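Transcriptional regulator, MarR family (Silicibacter pomeroyi DSS-3, PDB 3BJ6) probably binds DNA as a winged helix-turn-helix transcription factor of the MarR family, working as a two-fold symmetric dimer. Local coordinates at the interface of chains A and B. Numbering follows the deposited sequence. Chains: chain A/B, Transcriptional regulator, MarR family.

The interface of chains A and B. Residues chain A 8, 11-12, 141, 144-145; chain B 118-120, 122-123, 134.
A:Phe144 and B:Phe122 meet edge to face, the CD1 edge of B:Phe122 turned to the CG side of A:Phe144, their planes inclined by 60° and their centroids 5.2 Å apart, at the centre of a patch that illustrates how MarR proteins dimerise through helices from the N- and C-terminal parts of the chain. Helices 5-16 and 128-151 of chain A pack here on helices 102-123 and 128-151 of chain B, and the two-fold symmetry repeats the contact with the chains exchanged.

Aromatic and CH-pi contacts form the core. B:Phe122 sets its CB over the middle of the A:Phe144 ring, 3.7 Å from the centroid, while its own ring receives methyl CD2 of A:Leu141 over the centre of one face. Because CG of A:Phe144 lies anti to its backbone N (chi1 177°), the side chain crosses B:Phe122 obliquely and brings its tip, CZ, to 3.3 Å from the carbonyl O of B:Lys118. An alanine in place of A:Phe144 would probably open a gap beside B:Phe122, depriving its CB of the ring face it covers and letting its ring shift.

Aliphatic packing surrounds this core. B:Leu119 splits its fork: CD1 rests against the backbone of A:Tyr12, and CD2 lies between CD2 of A:Leu11 and the ring tip of A:Phe145. The other branch of A:Leu11, CD1, turns to the ring of B:Tyr134, and CD1 of A:Leu141 lies 3.5 Å from CZ of that B:Tyr134 ring. Methyl CG2 of A:Thr8 touches the backbone N and CA of B:Ala120.

No hydrogen bond crosses this patch. The hydroxyl OG of B:Ser123 instead bonds within its own helix to O of B:Leu119 at 2.8 Å, approaching from above the carbonyl plane, and touches methyl CD2 of A:Leu11 at 3.5 Å.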
loop_
_atom_site.group_PDB
_atom_site.type_symbol
_atom_site.label_atom_id
_atom_site.label_comp_id
_atom_site.label_asym_id
_atom_site.label_seq_id
_atom_site.Cartn_x
_atom_site.Cartn_y
_atom_site.Cartn_z
ATOM N N THR A 8 17.969 2.856 9.680
ATOM C CA THR A 8 16.550 2.611 9.997
ATOM C C THR A 8 15.680 3.838 9.678
ATOM O O THR A 8 14.512 3.693 9.322
ATOM C CB THR A 8 16.320 2.120 11.466
ATOM O OG1 THR A 8 16.811 3.104 12.373
ATOM C CG2 THR A 8 17.049 0.845 11.719
ATOM N N LEU A 11 15.182 3.388 5.969
ATOM C CA LEU A 11 14.250 2.294 5.707
ATOM C C LEU A 11 12.840 2.720 6.110
ATOM O O LEU A 11 11.871 2.443 5.388
ATOM C CB LEU A 11 14.669 1.014 6.455
ATOM C CG LEU A 11 13.747 -0.218 6.243
ATOM C CD1 LEU A 11 13.661 -0.545 4.743
ATOM C CD2 LEU A 11 14.263 -1.410 7.012
ATOM N N TYR A 12 12.719 3.384 7.262
ATOM C CA TYR A 12 11.422 3.909 7.664
ATOM C C TYR A 12 10.786 4.835 6.605
ATOM O O TYR A 12 9.586 4.726 6.288
ATOM C CB TYR A 12 11.507 4.600 9.028
ATOM C CG TYR A 12 10.170 5.114 9.547
ATOM C CD1 TYR A 12 9.151 4.227 9.927
ATOM C CD2 TYR A 12 9.945 6.486 9.694
ATOM C CE1 TYR A 12 7.905 4.713 10.420
ATOM C CE2 TYR A 12 8.718 6.982 10.178
ATOM C CZ TYR A 12 7.700 6.087 10.551
ATOM O OH TYR A 12 6.486 6.555 11.026
ATOM N N LEU A 141 10.398 -7.758 3.561
ATOM C CA LEU A 141 9.584 -6.891 4.404
ATOM C C LEU A 141 8.156 -7.366 4.560
ATOM O O LEU A 141 7.604 -7.292 5.655
ATOM C CB LEU A 141 9.536 -5.448 3.874
ATOM C CG LEU A 141 10.752 -4.554 4.167
ATOM C CD1 LEU A 141 10.574 -3.283 3.372
ATOM C CD2 LEU A 141 10.933 -4.258 5.686
ATOM N N PHE A 144 8.298 -10.098 6.992
ATOM C CA PHE A 144 8.710 -9.595 8.285
ATOM C C PHE A 144 7.515 -8.989 9.056
ATOM O O PHE A 144 7.295 -9.287 10.224
ATOM C CB PHE A 144 9.852 -8.575 8.097
ATOM C CG PHE A 144 10.295 -7.948 9.372
ATOM C CD1 PHE A 144 11.112 -8.652 10.270
ATOM C CD2 PHE A 144 9.880 -6.673 9.704
ATOM C CE1 PHE A 144 11.510 -8.048 11.473
ATOM C CE2 PHE A 144 10.284 -6.087 10.890
ATOM C CZ PHE A 144 11.078 -6.770 11.765
ATOM N N PHE A 145 6.737 -8.140 8.373
ATOM C CA PHE A 145 5.587 -7.512 9.020
ATOM C C PHE A 145 4.448 -8.524 9.237
ATOM O O PHE A 145 3.768 -8.480 10.269
ATOM C CB PHE A 145 5.126 -6.308 8.190
ATOM C CG PHE A 145 6.093 -5.164 8.226
ATOM C CD1 PHE A 145 6.451 -4.588 9.439
ATOM C CD2 PHE A 145 6.624 -4.652 7.051
ATOM C CE1 PHE A 145 7.364 -3.490 9.474
ATOM C CE2 PHE A 145 7.502 -3.586 7.061
ATOM C CZ PHE A 145 7.871 -2.988 8.267
ATOM N N LYS B 118 12.783 -2.783 15.858
ATOM C CA LYS B 118 12.375 -3.856 14.950
ATOM C C LYS B 118 12.902 -3.677 13.510
ATOM O O LYS B 118 13.300 -4.652 12.865
ATOM C CB LYS B 118 10.844 -4.005 14.962
ATOM C CG LYS B 118 10.345 -4.558 16.316
ATOM C CD LYS B 118 8.823 -4.448 16.464
ATOM C CE LYS B 118 8.324 -5.473 17.515
ATOM N NZ LYS B 118 9.093 -5.436 18.807
ATOM N N LEU B 119 12.907 -2.449 12.999
ATOM C CA LEU B 119 13.513 -2.201 11.677
ATOM C C LEU B 119 15.009 -2.518 11.675
ATOM O O LEU B 119 15.535 -3.027 10.674
ATOM C CB LEU B 119 13.287 -0.766 11.209
ATOM C CG LEU B 119 11.894 -0.459 10.656
ATOM C CD1 LEU B 119 11.979 0.922 9.980
ATOM C CD2 LEU B 119 11.436 -1.554 9.656
ATOM N N ALA B 120 15.689 -2.226 12.790
ATOM C CA ALA B 120 17.107 -2.604 12.944
ATOM C C ALA B 120 17.317 -4.111 12.878
ATOM O O ALA B 120 18.257 -4.571 12.233
ATOM C CB ALA B 120 17.684 -2.041 14.263
ATOM N N PHE B 122 15.328 -6.280 11.359
ATOM C CA PHE B 122 15.108 -6.653 9.980
ATOM C C PHE B 122 16.364 -6.338 9.158
ATOM O O PHE B 122 16.831 -7.171 8.372
ATOM C CB PHE B 122 13.892 -5.923 9.386
ATOM C CG PHE B 122 13.779 -6.112 7.888
ATOM C CD1 PHE B 122 13.169 -7.259 7.370
ATOM C CD2 PHE B 122 14.338 -5.196 7.002
ATOM C CE1 PHE B 122 13.087 -7.490 5.989
ATOM C CE2 PHE B 122 14.288 -5.424 5.585
ATOM C CZ PHE B 122 13.651 -6.574 5.099
ATOM N N SER B 123 16.906 -5.138 9.339
ATOM C CA SER B 123 18.028 -4.648 8.518
ATOM C C SER B 123 19.308 -5.491 8.661
ATOM O O SER B 123 20.136 -5.549 7.723
ATOM C CB SER B 123 18.349 -3.188 8.868
ATOM O OG SER B 123 17.260 -2.346 8.561
ATOM N N TYR B 134 16.804 -0.693 -2.132
ATOM C CA TYR B 134 15.385 -0.720 -1.838
ATOM C C TYR B 134 14.801 0.710 -1.703
ATOM O O TYR B 134 13.800 1.057 -2.335
ATOM C CB TYR B 134 15.085 -1.549 -0.572
ATOM C CG TYR B 134 13.615 -1.554 -0.247
ATOM C CD1 TYR B 134 12.720 -2.351 -0.986
ATOM C CD2 TYR B 134 13.096 -0.760 0.803
ATOM C CE1 TYR B 134 11.352 -2.341 -0.707
ATOM C CE2 TYR B 134 11.699 -0.757 1.077
ATOM C CZ TYR B 134 10.846 -1.527 0.308
ATOM O OH TYR B 134 9.475 -1.569 0.568
#